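Local coordinates for Lmo2125 protein (Listeria monocytogenes serovar 1/2a, PDB 5TU0), which binds maltose and probably delivers it to a membrane transporter as the extracellular solute-binding lipoprotein of a sugar uptake system, at residues Thr154-Trp160 with Lys232-Leu237; Ala202-Gln207 with Lys359-Gly365; Gly79-Val84 with Val277-Tyr281; Val196-Thr200 with Pro369-Ala373. The protein carries 2 engineered substitutions. All blocks are in the same frame, centred on the assembly; numbering follows the deposited sequence. Where two conformers were deposited one is given.

In the fold
Contact 2 lies on the same side of the chain's centre as contacts 1 and 4, whereas contact 3 is remote, its centre 41 to 43 Å from theirs. Contacts 2 and 4 are neighbours, about 9 Å between centres: both use helix 193-208, which meets the successive helices 348-363 and 369-387, and A362 CB of contact 2 lies 3.7 Å from I199 CG2 of contact 4. Contact 1 joins contact 2 through aromatic packing, with W160 CZ3 3.7 Å from W205 CD1. Contacts 1 and 3 reach the same mixed sheet at distant places. The side chain of L237 in contact 1 is about 11 Å from a bound glucose unit; V278 in contact 3 is about 7 Å from tartronate.

Contact 1: Thr154-Trp160 with Lys232-Leu237; sequences TGFLAKW and KAAAIL
L157 shares a face of the sheet with I236, CB meeting I236 CG2, and with CG anti to the carbonyl carbon (chi1 -60°) it reaches A233 CB with CD1 at 3.9 Å. Farther along, A158 CB packs against L237 CB, also at 3.9 Å. L237 is modelled in two conformers, which leaves the approach of its methyls to W160 doubtful; the indole NE1 of W160 is hydrogen-bonded to Y267 OH. Around this apolar centre the backbones form a short parallel pairing. L157 N donates to A235 O at 3.1 Å, and L157 O receives L237 N at 3.2 Å. G155 O takes A235 N and, more weakly, A234 N. Beyond L237 a water continues the link, accepting from K159 N and donating to L237 O. At the other end T154 OG1 is hydrogen-bonded to K232 O at 2.8 Å, from above the carbonyl plane, and has F144 O as a second partner. Strand 156-157 thus adds a parallel edge to strand 235-238, whose other neighbour is the antiparallel strand 105-121; F156 and A235 share a face against L118, and helix 163-172 packs on W160 and L237.

Contact 2: Ala202-Gln207 with Lys359-Gly365; sequences ATKWFQ and KFDAASG. Engineered in segment 359-365: K359 (natural residue Met).
Q207 sets CG anti to the carbonyl carbon (chi1 -70°) and bends again at the next bond, which carries its amide along the end of the opposing helix to A363, while F206, one residue earlier, turns a face of the phenyl ring to A363 CB. That methyl sits 3.6 Å from the centroid of the F206 ring and 19° off the normal, a CH-pi contact displaced toward the CD2-CE2 side; CD2 is the nearest ring atom at 3.4 Å. Q207 NE2 donates a nearly straight hydrogen bond of 2.9 Å to A363 O. The oxygen lies in the amide plane of Q207, whereas the donor is tilted from the carbonyl plane. This carbonyl belongs to the last turn of helix 348-363, which ends in a Schellman motif at G365, so the amide supplies a side-chain donor where the helix runs out. One turn back on the first helix, T203 packs on A362, CG2 against A362 O at 3.4 Å and OG1 beside A362 CB; the hydroxyl itself is hydrogen-bonded to I199 O. The engineered K359 folds back on itself, leaving NZ 3.8 Å from A202 CB; this buried amine has no polar partner in the model. The two short helical segments cross at -53°, their axes 9.5 Å apart. Helix 193-208 is flanked by helix 163-172 at A202, and helix 369-387 covers A362 through S372.

Contact 3: Gly79-Val84 with Val277-Tyr281; sequences GHLAEV and VVSNY
L81 and S279 form a single backbone bridge, flanked by A82 N donating to V278 O and N280 N donating to H80 O, at 2.8 and 2.9 Å, both nearly straight. A water accepts from V278 N and lies 2.8 Å from A82 O. L81 straddles V277: CD2 touches CG2 at 3.7 Å and CD1 lies near CG1. V278 turns its two methyls to different partners, CG2 to V84 CG1 at 3.7 Å and CG1 to A82 CB. The polar end belongs to N280, H80 and Y281. A chi1 of -157° swings the N280 amide toward G79, where ND2 donates to G79 O at 3.0 Å; the acceptor is in the amide plane, although the donor stands above the carbonyl plane. N280 OD1 is held by K285. H80 and Y281 run side by side, pointing the same way, and join edge to edge by a hydrogen bond of 2.8 Å between ND1 and OH. An ST turn runs from S279 to Y281, S279 OG accepting from Y281 N. The loop leaving helix 69-77 through the Schellman motif at G79 is thereby fastened to the end of strand 272-278, with helix 45-58 touching H80 and Y281 and helix 285-295 packing on V84 and V278.

Contact 4: Val196-Thr200 with Pro369-Ala373; sequences VEGIT and PQPSA. Engineered in segment 369-373: P371 (natural residue Gln).
V196 opens a helix-helix packing in which helix 193-208 meets the first turn of helix 369-387, the short segments crossing at 119° with axes 9.3 Å apart. Both of its methyls lie against Q370 OE1, CG2 at 3.6 Å; CG1 also meets P369 CB at 4.0 Å, and CG2 faces A373 CB. The bend of the glutamine at chi2 (72°) brings OE1 back to the valine, and the two side chains cross at about a right angle; Q370 NE2 is hydrogen-bonded to D374. One turn on, I199 enters between P369 and A373. Its CG2 lies 3.8 Å from P369 CB, and CD1, at the far end of the side chain, meets A373 CB at 3.7 Å; leucine and alanine side chains of helix 348-363, L358 and A362, touch the same isoleucine. No hydrogen bond spans the two segments, and the join is van der Waals packing, largely apolar. T200 ends the row against the proline ring. Its hydroxyl donates back to V196 O at 2.7 Å, from the face of that carbonyl opposite to the one used by T200 N, and the same OG1 packs against P369 CB and CG, each at 3.5 Å.

Contact 1: Thr154-Trp160 with Lys232-Leu237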
loop_
_atom_site.group_PDB
_atom_site.type_symbol
_atom_site.label_atom_id
_atom_site.label_comp_id
_atom_site.label_asym_id
_atom_site.label_seq_id
_atom_site.Cartn_x
_atom_site.Cartn_y
_atom_site.Cartn_z
ATOM N N THR A 154 -1.921 -16.867 19.711
ATOM C CA THR A 154 -1.866 -16.446 18.315
ATOM C C THR A 154 -3.241 -16.097 17.762
ATOM O O THR A 154 -3.426 -16.109 16.538
ATOM C CB THR A 154 -1.223 -17.553 17.425
ATOM O OG1 THR A 154 -1.958 -18.791 17.563
ATOM C CG2 THR A 154 0.235 -17.777 17.814
ATOM N N GLY A 155 -4.194 -15.784 18.650
ATOM C CA GLY A 155 -5.559 -15.420 18.247
ATOM C C GLY A 155 -5.546 -14.345 17.176
ATOM O O GLY A 155 -6.200 -14.475 16.128
ATOM N N PHE A 156 -4.785 -13.296 17.448
ATOM C CA PHE A 156 -4.581 -12.184 16.514
ATOM C C PHE A 156 -3.082 -11.971 16.342
ATOM O O PHE A 156 -2.340 -11.985 17.335
ATOM C CB PHE A 156 -5.227 -10.899 17.041
ATOM C CG PHE A 156 -4.750 -9.654 16.340
ATOM C CD1 PHE A 156 -5.142 -9.387 15.049
ATOM C CD2 PHE A 156 -3.896 -8.755 16.975
ATOM C CE1 PHE A 156 -4.691 -8.245 14.386
ATOM C CE2 PHE A 156 -3.455 -7.605 16.323
ATOM C CZ PHE A 156 -3.850 -7.356 15.035
ATOM N N LEU A 157 -2.639 -11.767 15.094
ATOM C CA LEU A 157 -1.229 -11.481 14.826
ATOM C C LEU A 157 -1.112 -10.339 13.848
ATOM O O LEU A 157 -1.927 -10.228 12.935
ATOM C CB LEU A 157 -0.520 -12.690 14.214
ATOM C CG LEU A 157 -0.487 -13.993 15.018
ATOM C CD1 LEU A 157 0.041 -15.129 14.152
ATOM C CD2 LEU A 157 0.336 -13.831 16.286
ATOM N N ALA A 158 -0.098 -9.506 14.042
ATOM C CA ALA A 158 0.232 -8.410 13.093
ATOM C C ALA A 158 1.748 -8.226 13.083
ATOM O O ALA A 158 2.386 -8.246 14.138
ATOM C CB ALA A 158 -0.467 -7.125 13.478
ATOM N N LYS A 159 2.322 -8.042 11.893
ATOM C CA LYS A 159 3.771 -7.894 11.751
ATOM C C LYS A 159 4.220 -6.489 12.174
ATOM O O LYS A 159 4.775 -5.704 11.366
ATOM C CB LYS A 159 4.172 -8.187 10.302
ATOM C CG LYS A 159 5.658 -8.417 10.092
ATOM C CD LYS A 159 6.038 -8.334 8.619
ATOM C CE LYS A 159 7.538 -8.474 8.430
ATOM N NZ LYS A 159 7.955 -8.131 7.042
ATOM N N TRP A 160 4.026 -6.175 13.447
ATOM C CA TRP A 160 4.329 -4.841 13.915
ATOM C C TRP A 160 5.812 -4.435 14.000
ATOM O O TRP A 160 6.093 -3.260 14.226
ATOM C CB TRP A 160 3.556 -4.485 15.193
ATOM C CG TRP A 160 2.071 -4.224 14.968
ATOM C CD1 TRP A 160 1.459 -3.796 13.812
ATOM C CD2 TRP A 160 1.053 -4.216 15.973
ATOM N NE1 TRP A 160 0.120 -3.596 14.025
ATOM C CE2 TRP A 160 -0.156 -3.842 15.345
ATOM C CE3 TRP A 160 1.041 -4.521 17.335
ATOM C CZ2 TRP A 160 -1.367 -3.771 16.041
ATOM C CZ3 TRP A 160 -0.156 -4.460 18.018
ATOM C CH2 TRP A 160 -1.344 -4.084 17.373
ATOM N N LYS A 232 -4.268 -21.802 12.807
ATOM C CA LYS A 232 -3.836 -21.556 14.198
ATOM C C LYS A 232 -3.961 -20.086 14.635
ATOM O O LYS A 232 -3.861 -19.784 15.823
ATOM C CB LYS A 232 -2.409 -22.047 14.368
ATOM C CG LYS A 232 -2.259 -23.535 14.076
ATOM C CD LYS A 232 -0.816 -23.980 14.152
ATOM C CE LYS A 232 -0.718 -25.479 13.938
ATOM N NZ LYS A 232 0.686 -25.934 14.099
ATOM N N ALA A 233 -4.117 -19.175 13.666
ATOM C CA ALA A 233 -4.365 -17.762 13.951
ATOM C C ALA A 233 -5.759 -17.453 13.427
ATOM O O ALA A 233 -6.075 -17.781 12.275
ATOM C CB ALA A 233 -3.331 -16.874 13.276
ATOM N N ALA A 234 -6.590 -16.832 14.258
ATOM C CA ALA A 234 -7.979 -16.521 13.888
ATOM C C ALA A 234 -8.134 -15.271 13.026
ATOM O O ALA A 234 -9.045 -15.207 12.188
ATOM C CB ALA A 234 -8.833 -16.389 15.133
ATOM N N ALA A 235 -7.249 -14.299 13.232
ATOM C CA ALA A 235 -7.291 -13.036 12.505
ATOM C C ALA A 235 -5.907 -12.415 12.414
ATOM O O ALA A 235 -5.117 -12.460 13.375
ATOM C CB ALA A 235 -8.253 -12.073 13.197
ATOM N N ILE A 236 -5.604 -11.832 11.253
ATOM C CA ILE A 236 -4.319 -11.204 11.063
ATOM C C ILE A 236 -4.443 -9.976 10.191
ATOM O O ILE A 236 -5.394 -9.848 9.397
ATOM C CB ILE A 236 -3.286 -12.141 10.349
ATOM C CG1 ILE A 236 -3.729 -12.496 8.917
ATOM C CG2 ILE A 236 -3.082 -13.424 11.122
ATOM C CD1 ILE A 236 -2.685 -13.269 8.129
ATOM N N LEU A 237 -3.482 -9.078 10.336
ATOM C CA LEU A 237 -3.389 -7.888 9.499
ATOM C C LEU A 237 -2.668 -8.341 8.234
ATOM O O LEU A 237 -1.704 -9.087 8.333
ATOM C CB LEU A 237 -2.586 -6.827 10.242
ATOM C CG LEU A 237 -2.464 -5.429 9.663
ATOM C CD1 LEU A 237 -3.832 -4.810 9.444
ATOM C CD2 LEU A 237 -1.628 -4.588 10.611
HETATM O O HOH W 1 0.799 -8.964 9.653
#

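Contact 2: Ala202-Gln207 with Lys359-Gly365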
loop_
_atom_site.group_PDB
_atom_site.type_symbol
_atom_site.label_atom_id
_atom_site.label_comp_id
_atom_site.label_asym_id
_atom_site.label_seq_id
_atom_site.Cartn_x
_atom_site.Cartn_y
_atom_site.Cartn_z
ATOM N N ALA A 202 1.474 -1.340 21.040
ATOM C CA ALA A 202 2.126 -2.453 20.325
ATOM C C ALA A 202 3.002 -3.296 21.255
ATOM O O ALA A 202 2.996 -4.525 21.187
ATOM C CB ALA A 202 2.953 -1.938 19.148
ATOM N N THR A 203 3.739 -2.615 22.130
ATOM C CA THR A 203 4.644 -3.264 23.041
ATOM C C THR A 203 3.887 -4.226 23.972
ATOM O O THR A 203 4.425 -5.281 24.326
ATOM C CB THR A 203 5.470 -2.202 23.809
ATOM O OG1 THR A 203 6.239 -1.424 22.858
ATOM C CG2 THR A 203 6.425 -2.828 24.791
ATOM N N LYS A 204 2.653 -3.877 24.340
ATOM C CA LYS A 204 1.841 -4.752 25.211
ATOM C C LYS A 204 1.575 -6.089 24.503
ATOM O O LYS A 204 1.648 -7.155 25.126
ATOM C CB LYS A 204 0.507 -4.099 25.602
ATOM C CG LYS A 204 0.580 -2.780 26.362
ATOM C CD LYS A 204 1.178 -2.893 27.748
ATOM C CE LYS A 204 1.100 -1.555 28.481
ATOM N NZ LYS A 204 1.912 -1.578 29.737
ATOM N N TRP A 205 1.260 -6.037 23.204
ATOM C CA TRP A 205 1.045 -7.273 22.438
ATOM C C TRP A 205 2.335 -8.093 22.354
ATOM O O TRP A 205 2.328 -9.297 22.629
ATOM C CB TRP A 205 0.488 -6.984 21.045
ATOM C CG TRP A 205 -0.996 -6.671 21.056
ATOM C CD1 TRP A 205 -1.590 -5.443 21.255
ATOM C CD2 TRP A 205 -2.066 -7.607 20.847
ATOM N NE1 TRP A 205 -2.965 -5.574 21.196
ATOM C CE2 TRP A 205 -3.280 -6.887 20.948
ATOM C CE3 TRP A 205 -2.117 -8.987 20.603
ATOM C CZ2 TRP A 205 -4.533 -7.504 20.799
ATOM C CZ3 TRP A 205 -3.352 -9.596 20.463
ATOM C CH2 TRP A 205 -4.549 -8.842 20.548
ATOM N N PHE A 206 3.443 -7.444 22.005
ATOM C CA PHE A 206 4.748 -8.148 21.940
ATOM C C PHE A 206 5.173 -8.789 23.249
ATOM O O PHE A 206 5.621 -9.956 23.270
ATOM C CB PHE A 206 5.863 -7.180 21.531
ATOM C CG PHE A 206 5.866 -6.862 20.082
ATOM C CD1 PHE A 206 6.200 -7.841 19.171
ATOM C CD2 PHE A 206 5.596 -5.573 19.626
ATOM C CE1 PHE A 206 6.241 -7.572 17.824
ATOM C CE2 PHE A 206 5.612 -5.301 18.275
ATOM C CZ PHE A 206 5.945 -6.296 17.370
ATOM N N GLN A 207 5.022 -8.027 24.332
ATOM C CA GLN A 207 5.506 -8.440 25.642
ATOM C C GLN A 207 4.556 -9.338 26.459
ATOM O O GLN A 207 5.027 -10.233 27.168
ATOM C CB GLN A 207 5.925 -7.197 26.441
ATOM C CG GLN A 207 7.186 -6.531 25.896
ATOM C CD GLN A 207 8.446 -7.365 26.146
ATOM O OE1 GLN A 207 8.679 -7.828 27.265
ATOM N NE2 GLN A 207 9.273 -7.543 25.110
ATOM N N LYS A 359 10.431 0.709 16.405
ATOM C CA LYS A 359 9.523 -0.351 16.828
ATOM C C LYS A 359 10.274 -1.484 17.555
ATOM O O LYS A 359 9.826 -1.938 18.602
ATOM C CB LYS A 359 8.741 -0.932 15.645
ATOM C CG LYS A 359 7.725 0.013 14.951
ATOM C CD LYS A 359 6.597 0.578 15.849
ATOM C CE LYS A 359 5.738 -0.495 16.539
ATOM N NZ LYS A 359 6.382 -1.160 17.732
ATOM N N PHE A 360 11.427 -1.912 17.039
ATOM C CA PHE A 360 12.116 -3.044 17.630
ATOM C C PHE A 360 12.635 -2.828 19.043
ATOM O O PHE A 360 12.474 -3.719 19.906
ATOM C CB PHE A 360 13.269 -3.562 16.777
ATOM C CG PHE A 360 13.939 -4.773 17.393
ATOM C CD1 PHE A 360 13.388 -6.038 17.227
ATOM C CD2 PHE A 360 15.075 -4.639 18.179
ATOM C CE1 PHE A 360 13.962 -7.161 17.833
ATOM C CE2 PHE A 360 15.647 -5.751 18.796
ATOM C CZ PHE A 360 15.098 -7.012 18.603
ATOM N N ASP A 361 13.279 -1.689 19.280
ATOM C CA ASP A 361 13.870 -1.431 20.602
ATOM C C ASP A 361 12.807 -1.497 21.719
ATOM O O ASP A 361 13.091 -1.982 22.806
ATOM C CB ASP A 361 14.645 -0.119 20.626
ATOM C CG ASP A 361 15.897 -0.134 19.707
ATOM O OD1 ASP A 361 16.284 -1.202 19.180
ATOM O OD2 ASP A 361 16.496 0.947 19.524
ATOM N N ALA A 362 11.590 -1.047 21.410
ATOM C CA ALA A 362 10.462 -1.111 22.338
ATOM C C ALA A 362 9.812 -2.494 22.343
ATOM O O ALA A 362 9.522 -3.037 23.412
ATOM C CB ALA A 362 9.437 -0.043 22.005
ATOM N N ALA A 363 9.600 -3.074 21.164
ATOM C CA ALA A 363 8.964 -4.383 21.058
ATOM C C ALA A 363 9.720 -5.453 21.868
ATOM O O ALA A 363 9.120 -6.309 22.524
ATOM C CB ALA A 363 8.865 -4.791 19.595
ATOM N N SER A 364 11.045 -5.355 21.838
ATOM C CA SER A 364 11.926 -6.283 22.528
ATOM C C SER A 364 12.145 -5.986 24.009
ATOM O O SER A 364 12.853 -6.734 24.681
ATOM C CB SER A 364 13.293 -6.306 21.824
ATOM O OG SER A 364 13.978 -5.088 22.012
ATOM N N GLY A 365 11.551 -4.912 24.523
ATOM C CA GLY A 365 11.742 -4.536 25.925
ATOM C C GLY A 365 13.126 -3.977 26.219
ATOM O O GLY A 365 13.526 -3.893 27.380
#

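Contact 3: Gly79-Val84 with Val277-Tyr281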
loop_
_atom_site.group_PDB
_atom_site.type_symbol
_atom_site.label_atom_id
_atom_site.label_comp_id
_atom_site.label_asym_id
_atom_site.label_seq_id
_atom_site.Cartn_x
_atom_site.Cartn_y
_atom_site.Cartn_z
ATOM N N GLY A 79 13.059 13.540 -13.622
ATOM C CA GLY A 79 12.933 13.830 -15.046
ATOM C C GLY A 79 12.591 12.661 -15.952
ATOM O O GLY A 79 12.629 12.806 -17.180
ATOM N N HIS A 80 12.213 11.516 -15.378
ATOM C CA HIS A 80 11.909 10.321 -16.192
ATOM C C HIS A 80 10.441 10.190 -16.638
ATOM O O HIS A 80 10.141 9.452 -17.580
ATOM C CB HIS A 80 12.339 9.061 -15.435
ATOM C CG HIS A 80 13.767 9.088 -14.980
ATOM N ND1 HIS A 80 14.823 9.277 -15.845
ATOM C CD2 HIS A 80 14.314 8.917 -13.753
ATOM C CE1 HIS A 80 15.956 9.240 -15.171
ATOM N NE2 HIS A 80 15.674 9.018 -13.899
ATOM N N LEU A 81 9.523 10.875 -15.950
ATOM C CA LEU A 81 8.097 10.840 -16.302
ATOM C C LEU A 81 7.610 12.203 -16.777
ATOM O O LEU A 81 8.023 13.226 -16.264
ATOM C CB LEU A 81 7.250 10.429 -15.095
ATOM C CG LEU A 81 7.609 9.083 -14.469
ATOM C CD1 LEU A 81 6.720 8.818 -13.277
ATOM C CD2 LEU A 81 7.498 7.968 -15.490
ATOM N N ALA A 82 6.700 12.199 -17.736
ATOM C CA ALA A 82 6.103 13.428 -18.237
ATOM C C ALA A 82 5.015 13.928 -17.285
ATOM O O ALA A 82 4.340 13.126 -16.660
ATOM C CB ALA A 82 5.465 13.158 -19.596
ATOM N N GLU A 83 4.822 15.240 -17.209
ATOM C CA GLU A 83 3.674 15.791 -16.483
ATOM C C GLU A 83 2.450 15.456 -17.321
ATOM O O GLU A 83 2.503 15.560 -18.550
ATOM C CB GLU A 83 3.757 17.308 -16.318
ATOM C CG GLU A 83 4.894 17.766 -15.448
ATOM C CD GLU A 83 4.940 19.277 -15.319
ATOM O OE1 GLU A 83 3.874 19.905 -15.121
ATOM O OE2 GLU A 83 6.051 19.826 -15.414
ATOM N N VAL A 84 1.373 15.027 -16.667
ATOM C CA VAL A 84 0.143 14.614 -17.358
ATOM C C VAL A 84 -1.067 15.253 -16.721
ATOM O O VAL A 84 -0.991 15.787 -15.591
ATOM C CB VAL A 84 -0.039 13.079 -17.338
ATOM C CG1 VAL A 84 1.046 12.410 -18.173
ATOM C CG2 VAL A 84 -0.023 12.539 -15.899
ATOM N N VAL A 277 1.676 5.924 -15.910
ATOM C CA VAL A 277 2.629 7.004 -16.108
ATOM C C VAL A 277 3.100 7.041 -17.548
ATOM O O VAL A 277 2.986 6.038 -18.258
ATOM C CB VAL A 277 3.829 6.876 -15.153
ATOM C CG1 VAL A 277 3.334 6.845 -13.708
ATOM C CG2 VAL A 277 4.675 5.632 -15.439
ATOM N N VAL A 278 3.608 8.203 -17.969
ATOM C CA VAL A 278 4.095 8.430 -19.343
ATOM C C VAL A 278 5.581 8.727 -19.313
ATOM O O VAL A 278 6.037 9.574 -18.546
ATOM C CB VAL A 278 3.376 9.621 -20.001
ATOM C CG1 VAL A 278 3.933 9.902 -21.397
ATOM C CG2 VAL A 278 1.882 9.373 -20.045
ATOM N N SER A 279 6.343 8.022 -20.141
ATOM C CA SER A 279 7.771 8.266 -20.262
ATOM C C SER A 279 8.029 9.708 -20.712
ATOM O O SER A 279 7.406 10.182 -21.660
ATOM C CB SER A 279 8.367 7.309 -21.293
ATOM O OG SER A 279 9.704 7.639 -21.600
ATOM N N ASN A 280 8.941 10.408 -20.030
ATOM C CA ASN A 280 9.271 11.787 -20.416
ATOM C C ASN A 280 10.073 11.797 -21.722
ATOM O O ASN A 280 10.234 12.850 -22.330
ATOM C CB ASN A 280 10.065 12.491 -19.315
ATOM C CG ASN A 280 9.970 14.014 -19.384
ATOM O OD1 ASN A 280 9.045 14.582 -19.978
ATOM N ND2 ASN A 280 10.902 14.679 -18.721
ATOM N N TYR A 281 10.550 10.623 -22.149
ATOM C CA TYR A 281 11.325 10.467 -23.384
ATOM C C TYR A 281 10.439 10.080 -24.559
ATOM O O TYR A 281 10.918 9.967 -25.685
ATOM C CB TYR A 281 12.396 9.380 -23.186
ATOM C CG TYR A 281 13.222 9.553 -21.910
ATOM C CD1 TYR A 281 14.373 10.322 -21.902
ATOM C CD2 TYR A 281 12.841 8.923 -20.724
ATOM C CE1 TYR A 281 15.125 10.484 -20.749
ATOM C CE2 TYR A 281 13.587 9.071 -19.559
ATOM C CZ TYR A 281 14.722 9.864 -19.577
ATOM O OH TYR A 281 15.451 10.011 -18.439
HETATM O O HOH W 2 3.727 10.406 -16.211
#

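Contact 4: Val196-Thr200 with Pro369-Ala373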
loop_
_atom_site.group_PDB
_atom_site.type_symbol
_atom_site.label_atom_id
_atom_site.label_comp_id
_atom_site.label_asym_id
_atom_site.label_seq_id
_atom_site.Cartn_x
_atom_site.Cartn_y
_atom_site.Cartn_z
ATOM N N VAL A 196 3.894 7.673 20.427
ATOM C CA VAL A 196 4.374 6.940 21.594
ATOM C C VAL A 196 3.238 6.113 22.213
ATOM O O VAL A 196 3.480 4.992 22.674
ATOM C CB VAL A 196 5.103 7.857 22.592
ATOM C CG1 VAL A 196 5.450 7.100 23.864
ATOM C CG2 VAL A 196 6.360 8.405 21.931
ATOM N N GLU A 197 2.011 6.636 22.195
ATOM C CA GLU A 197 0.867 5.836 22.666
ATOM C C GLU A 197 0.719 4.572 21.812
ATOM O O GLU A 197 0.447 3.485 22.334
ATOM C CB GLU A 197 -0.444 6.609 22.616
ATOM C CG GLU A 197 -0.774 7.476 23.810
ATOM C CD GLU A 197 -2.091 8.217 23.579
ATOM O OE1 GLU A 197 -2.085 9.271 22.888
ATOM O OE2 GLU A 197 -3.131 7.732 24.076
ATOM N N GLY A 198 0.898 4.726 20.508
ATOM C CA GLY A 198 0.803 3.595 19.578
ATOM C C GLY A 198 1.905 2.568 19.822
ATOM O O GLY A 198 1.641 1.347 19.843
ATOM N N ILE A 199 3.136 3.066 20.021
ATOM C CA ILE A 199 4.266 2.208 20.278
ATOM C C ILE A 199 4.018 1.441 21.583
ATOM O O ILE A 199 4.265 0.236 21.643
ATOM C CB ILE A 199 5.595 2.991 20.345
ATOM C CG1 ILE A 199 5.881 3.678 18.997
ATOM C CG2 ILE A 199 6.731 2.036 20.674
ATOM C CD1 ILE A 199 7.025 4.660 19.063
ATOM N N THR A 200 3.500 2.147 22.597
ATOM C CA THR A 200 3.202 1.549 23.906
ATOM C C THR A 200 2.164 0.432 23.774
ATOM O O THR A 200 2.328 -0.631 24.365
ATOM C CB THR A 200 2.728 2.625 24.919
ATOM O OG1 THR A 200 3.732 3.638 25.032
ATOM C CG2 THR A 200 2.478 2.031 26.309
ATOM N N PRO A 369 9.105 2.881 25.299
ATOM C CA PRO A 369 8.620 3.495 24.058
ATOM C C PRO A 369 9.078 4.935 23.743
ATOM O O PRO A 369 9.403 5.226 22.583
ATOM C CB PRO A 369 7.096 3.419 24.225
ATOM C CG PRO A 369 6.893 2.176 25.015
ATOM C CD PRO A 369 8.010 2.215 26.027
ATOM N N GLN A 370 9.116 5.815 24.749
ATOM C CA GLN A 370 9.527 7.218 24.520
ATOM C C GLN A 370 10.985 7.366 23.973
ATOM O O GLN A 370 11.180 7.985 22.915
ATOM C CB GLN A 370 9.297 8.073 25.778
ATOM C CG GLN A 370 9.543 9.561 25.577
ATOM C CD GLN A 370 8.472 10.227 24.743
ATOM O OE1 GLN A 370 7.290 10.051 24.998
ATOM N NE2 GLN A 370 8.878 11.010 23.762
ATOM N N PRO A 371 12.005 6.826 24.689
ATOM C CA PRO A 371 13.383 6.919 24.157
ATOM C C PRO A 371 13.579 6.117 22.885
ATOM O O PRO A 371 14.413 6.478 22.065
ATOM C CB PRO A 371 14.251 6.356 25.279
ATOM C CG PRO A 371 13.325 5.599 26.158
ATOM C CD PRO A 371 11.993 6.264 26.049
ATOM N N SER A 372 12.829 5.034 22.718
ATOM C CA SER A 372 12.929 4.248 21.492
ATOM C C SER A 372 12.574 5.149 20.296
ATOM O O SER A 372 13.277 5.157 19.272
ATOM C CB SER A 372 12.005 3.043 21.543
ATOM O OG SER A 372 12.176 2.208 20.403
ATOM N N ALA A 373 11.493 5.903 20.454
ATOM C CA ALA A 373 11.010 6.804 19.414
ATOM C C ALA A 373 11.904 8.021 19.265
ATOM O O ALA A 373 12.224 8.412 18.146
ATOM C CB ALA A 373 9.582 7.219 19.706
#